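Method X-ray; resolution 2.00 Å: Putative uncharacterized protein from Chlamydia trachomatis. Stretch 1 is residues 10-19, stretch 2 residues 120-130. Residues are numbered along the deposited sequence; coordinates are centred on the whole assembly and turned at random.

Stretch 1 10-19: VLSIKKDRVD
Stretch 2, residues 120-130: KEEEKTRLHKE

Both stretches are helical throughout, cut from longer helices, with phi/psi close to -62/-43 and unbroken i to i+4 hydrogen bonds, from K14 N to V10 O (2.9 Å) in one and from K124 N to K120 O (2.9 Å) in the other. They run nearly antiparallel, at 155° between N-to-C directions, and their axes approach to 9.0 Å. The register is set by K14 CA over E122 CA at 5.1 Å and L11 CA near T125 CA at 6.0 Å.

Two knobs interlock across this spacing. L11 (t, p) leaves its helix sideways, but its end turns inward among E122, T125, R126 and K129: L11 CB lies 3.8 Å from T125 CG2, and L11 CD2 reaches K129 CD at 3.5 Å. In return E122 (t, m) enters the hole formed by L11, K14, K15 and V18, its CB 4.1 Å from V18 CG2. The E122 methylenes pack against K14 and V18, while E122 OE2 lies 3.6 Å from L11 CD1 and 3.7 Å from K15 CE, without a salt bridge to K15.

K14 (m, t, with chi3 145° and chi4 30°) runs past E121 and T125 on the other helix, its CD 3.2 Å from T125 OG1 and its CE 3.6 Å from E121 CB. T125 is m. No direct hydrogen bond crosses the contact. R17 (m, t, p) makes a long salt bridge to E121 (m, chi2 146°), R17 NH1 to E121 OE1 3.8 Å, and one water bridges the group, donating to E121 OE1 (2.8 Å) while accepting from K14 NZ (3.1 Å) and R17 NH1 (3.3 Å).

R126 (t, chi2 -146°, p) leads its end away and spends its charge within its own helix, R126 NE to E123 OE2 2.8 Å and R126 NH1 to E130 OE1 3.1 Å, both salt bridges. In this contact, aliphatic portions of charged residues share the packing with L11, while R17, E121 and K14 are joined through a water.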

# COMPACT_ATOMS: atom_id res chain seq x y z
N VAL A 10 5.05 24.72 3.63
CA VAL A 10 4.86 23.72 2.58
C VAL A 10 5.66 22.44 2.95
O VAL A 10 5.12 21.34 2.89
CB VAL A 10 5.29 24.25 1.20
CG1 VAL A 10 5.35 23.14 0.17
CG2 VAL A 10 4.35 25.37 0.74
N LEU A 11 6.91 22.60 3.39
CA LEU A 11 7.69 21.43 3.79
C LEU A 11 7.02 20.66 4.95
O LEU A 11 6.86 19.42 4.88
CB LEU A 11 9.12 21.86 4.14
CG LEU A 11 10.18 20.81 4.51
CD1 LEU A 11 10.51 19.87 3.34
CD2 LEU A 11 11.43 21.54 4.98
N SER A 12 6.59 21.39 5.98
CA SER A 12 5.88 20.82 7.12
C SER A 12 4.70 19.97 6.64
O SER A 12 4.57 18.79 6.99
CB SER A 12 5.39 21.94 8.03
OG SER A 12 5.25 21.49 9.36
N ILE A 13 3.90 20.56 5.76
CA ILE A 13 2.76 19.86 5.16
C ILE A 13 3.14 18.59 4.38
O ILE A 13 2.47 17.58 4.51
CB ILE A 13 1.92 20.80 4.29
CG1 ILE A 13 1.10 21.73 5.20
CG2 ILE A 13 1.00 20.01 3.29
CD1 ILE A 13 0.58 22.94 4.50
N LYS A 14 4.23 18.65 3.62
CA LYS A 14 4.66 17.56 2.76
C LYS A 14 5.19 16.37 3.58
O LYS A 14 5.05 15.20 3.19
CB LYS A 14 5.69 18.06 1.77
CG LYS A 14 5.04 18.87 0.64
CD LYS A 14 6.04 19.10 -0.47
CE LYS A 14 5.40 19.10 -1.87
NZ LYS A 14 3.98 19.59 -1.95
N LYS A 15 5.79 16.70 4.73
CA LYS A 15 6.17 15.70 5.71
C LYS A 15 4.92 15.00 6.25
O LYS A 15 4.87 13.76 6.30
CB LYS A 15 7.01 16.32 6.83
CG LYS A 15 8.42 16.70 6.34
CD LYS A 15 9.24 17.48 7.39
CE LYS A 15 10.68 17.57 6.91
NZ LYS A 15 11.70 17.98 7.93
N ASP A 16 3.89 15.79 6.59
CA ASP A 16 2.62 15.23 7.04
C ASP A 16 1.95 14.30 6.02
O ASP A 16 1.37 13.29 6.40
CB ASP A 16 1.65 16.33 7.45
CG ASP A 16 2.04 16.98 8.78
OD1 ASP A 16 2.95 16.46 9.48
OD2 ASP A 16 1.42 18.01 9.14
N ARG A 17 2.07 14.65 4.73
CA ARG A 17 1.45 13.91 3.65
C ARG A 17 2.09 12.56 3.45
O ARG A 17 1.39 11.60 3.09
CB ARG A 17 1.47 14.70 2.35
CG ARG A 17 0.63 15.93 2.38
CD ARG A 17 0.33 16.40 0.96
NE ARG A 17 -0.74 15.61 0.36
CZ ARG A 17 -0.88 15.42 -0.95
NH1 ARG A 17 -0.01 15.96 -1.79
NH2 ARG A 17 -1.88 14.70 -1.42
N VAL A 18 3.42 12.51 3.62
CA VAL A 18 4.16 11.25 3.72
C VAL A 18 3.71 10.39 4.93
O VAL A 18 3.40 9.20 4.76
CB VAL A 18 5.69 11.48 3.68
CG1 VAL A 18 6.46 10.20 4.01
CG2 VAL A 18 6.08 12.03 2.30
N ASP A 19 3.64 10.99 6.12
CA ASP A 19 3.09 10.28 7.29
C ASP A 19 1.75 9.65 6.96
O ASP A 19 1.56 8.45 7.18
CB ASP A 19 2.94 11.19 8.52
CG ASP A 19 4.27 11.58 9.12
OD1 ASP A 19 5.29 11.22 8.50
OD2 ASP A 19 4.30 12.27 10.18
N LYS A 120 8.72 11.75 -3.15
CA LYS A 120 9.32 12.51 -4.26
C LYS A 120 9.05 14.01 -4.08
O LYS A 120 9.98 14.82 -4.09
CB LYS A 120 8.72 11.99 -5.56
CG LYS A 120 9.32 12.51 -6.84
CD LYS A 120 8.54 11.89 -7.98
CE LYS A 120 8.25 12.92 -9.08
NZ LYS A 120 9.43 13.19 -9.98
N GLU A 121 7.79 14.37 -3.88
CA GLU A 121 7.41 15.77 -3.70
C GLU A 121 8.05 16.39 -2.46
O GLU A 121 8.58 17.49 -2.52
CB GLU A 121 5.89 15.94 -3.60
CG GLU A 121 5.12 15.62 -4.87
CD GLU A 121 3.74 15.01 -4.60
OE1 GLU A 121 3.25 15.01 -3.43
OE2 GLU A 121 3.16 14.52 -5.59
N GLU A 122 8.00 15.68 -1.33
CA GLU A 122 8.59 16.17 -0.10
C GLU A 122 10.09 16.40 -0.33
O GLU A 122 10.67 17.41 0.12
CB GLU A 122 8.34 15.18 1.05
CG GLU A 122 8.85 15.65 2.44
CD GLU A 122 10.36 15.49 2.66
OE1 GLU A 122 10.99 14.55 2.11
OE2 GLU A 122 10.92 16.33 3.41
N GLU A 123 10.74 15.46 -1.01
CA GLU A 123 12.15 15.59 -1.26
C GLU A 123 12.49 16.76 -2.20
O GLU A 123 13.51 17.42 -2.01
CB GLU A 123 12.74 14.29 -1.79
CG GLU A 123 14.22 14.39 -2.03
CD GLU A 123 15.03 14.36 -0.72
OE1 GLU A 123 16.23 14.06 -0.81
OE2 GLU A 123 14.48 14.61 0.38
N LYS A 124 11.67 17.00 -3.22
CA LYS A 124 11.84 18.21 -4.03
C LYS A 124 11.84 19.48 -3.16
O LYS A 124 12.72 20.32 -3.30
CB LYS A 124 10.77 18.29 -5.13
CG LYS A 124 10.97 19.43 -6.17
CD LYS A 124 10.00 19.28 -7.35
CE LYS A 124 10.52 18.26 -8.39
NZ LYS A 124 9.46 17.33 -8.90
N THR A 125 10.87 19.61 -2.25
CA THR A 125 10.81 20.75 -1.32
C THR A 125 11.99 20.79 -0.34
O THR A 125 12.52 21.88 -0.10
CB THR A 125 9.46 20.86 -0.57
OG1 THR A 125 8.41 20.91 -1.55
CG2 THR A 125 9.40 22.15 0.35
N ARG A 126 12.39 19.64 0.20
CA ARG A 126 13.54 19.57 1.09
C ARG A 126 14.80 20.08 0.35
O ARG A 126 15.57 20.88 0.89
CB ARG A 126 13.73 18.13 1.63
CG ARG A 126 14.67 18.02 2.84
CD ARG A 126 15.47 16.71 2.84
NE ARG A 126 16.19 16.52 1.57
CZ ARG A 126 17.36 17.08 1.27
NH1 ARG A 126 17.98 17.88 2.14
NH2 ARG A 126 17.91 16.86 0.08
N LEU A 127 14.98 19.66 -0.89
CA LEU A 127 16.12 20.09 -1.68
C LEU A 127 16.09 21.61 -1.89
O LEU A 127 17.15 22.27 -1.85
CB LEU A 127 16.18 19.37 -3.03
CG LEU A 127 17.56 19.48 -3.70
CD1 LEU A 127 18.65 18.70 -2.93
CD2 LEU A 127 17.52 19.05 -5.15
N HIS A 128 14.90 22.16 -2.11
CA HIS A 128 14.81 23.62 -2.31
C HIS A 128 15.08 24.42 -1.03
O HIS A 128 15.56 25.55 -1.12
CB HIS A 128 13.47 24.06 -2.93
CG HIS A 128 13.23 23.52 -4.30
ND1 HIS A 128 14.23 23.01 -5.09
CD2 HIS A 128 12.09 23.42 -5.02
CE1 HIS A 128 13.72 22.61 -6.24
NE2 HIS A 128 12.42 22.85 -6.23
N LYS A 129 14.74 23.85 0.13
CA LYS A 129 15.10 24.42 1.44
C LYS A 129 16.61 24.43 1.64
O LYS A 129 17.19 25.40 2.16
CB LYS A 129 14.45 23.63 2.57
CG LYS A 129 15.13 23.83 3.88
CD LYS A 129 14.15 23.82 4.98
CE LYS A 129 14.85 24.14 6.26
NZ LYS A 129 14.08 23.49 7.33
N GLU A 130 17.23 23.33 1.24
CA GLU A 130 18.66 23.22 1.29
C GLU A 130 19.30 24.29 0.42
O GLU A 130 20.23 24.97 0.85
CB GLU A 130 19.07 21.84 0.81
CG GLU A 130 20.41 21.43 1.28
CD GLU A 130 20.68 19.98 0.96
OE1 GLU A 130 20.74 19.18 1.92
OE2 GLU A 130 20.80 19.65 -0.25
O HOH W 1 3.13 16.65 -1.21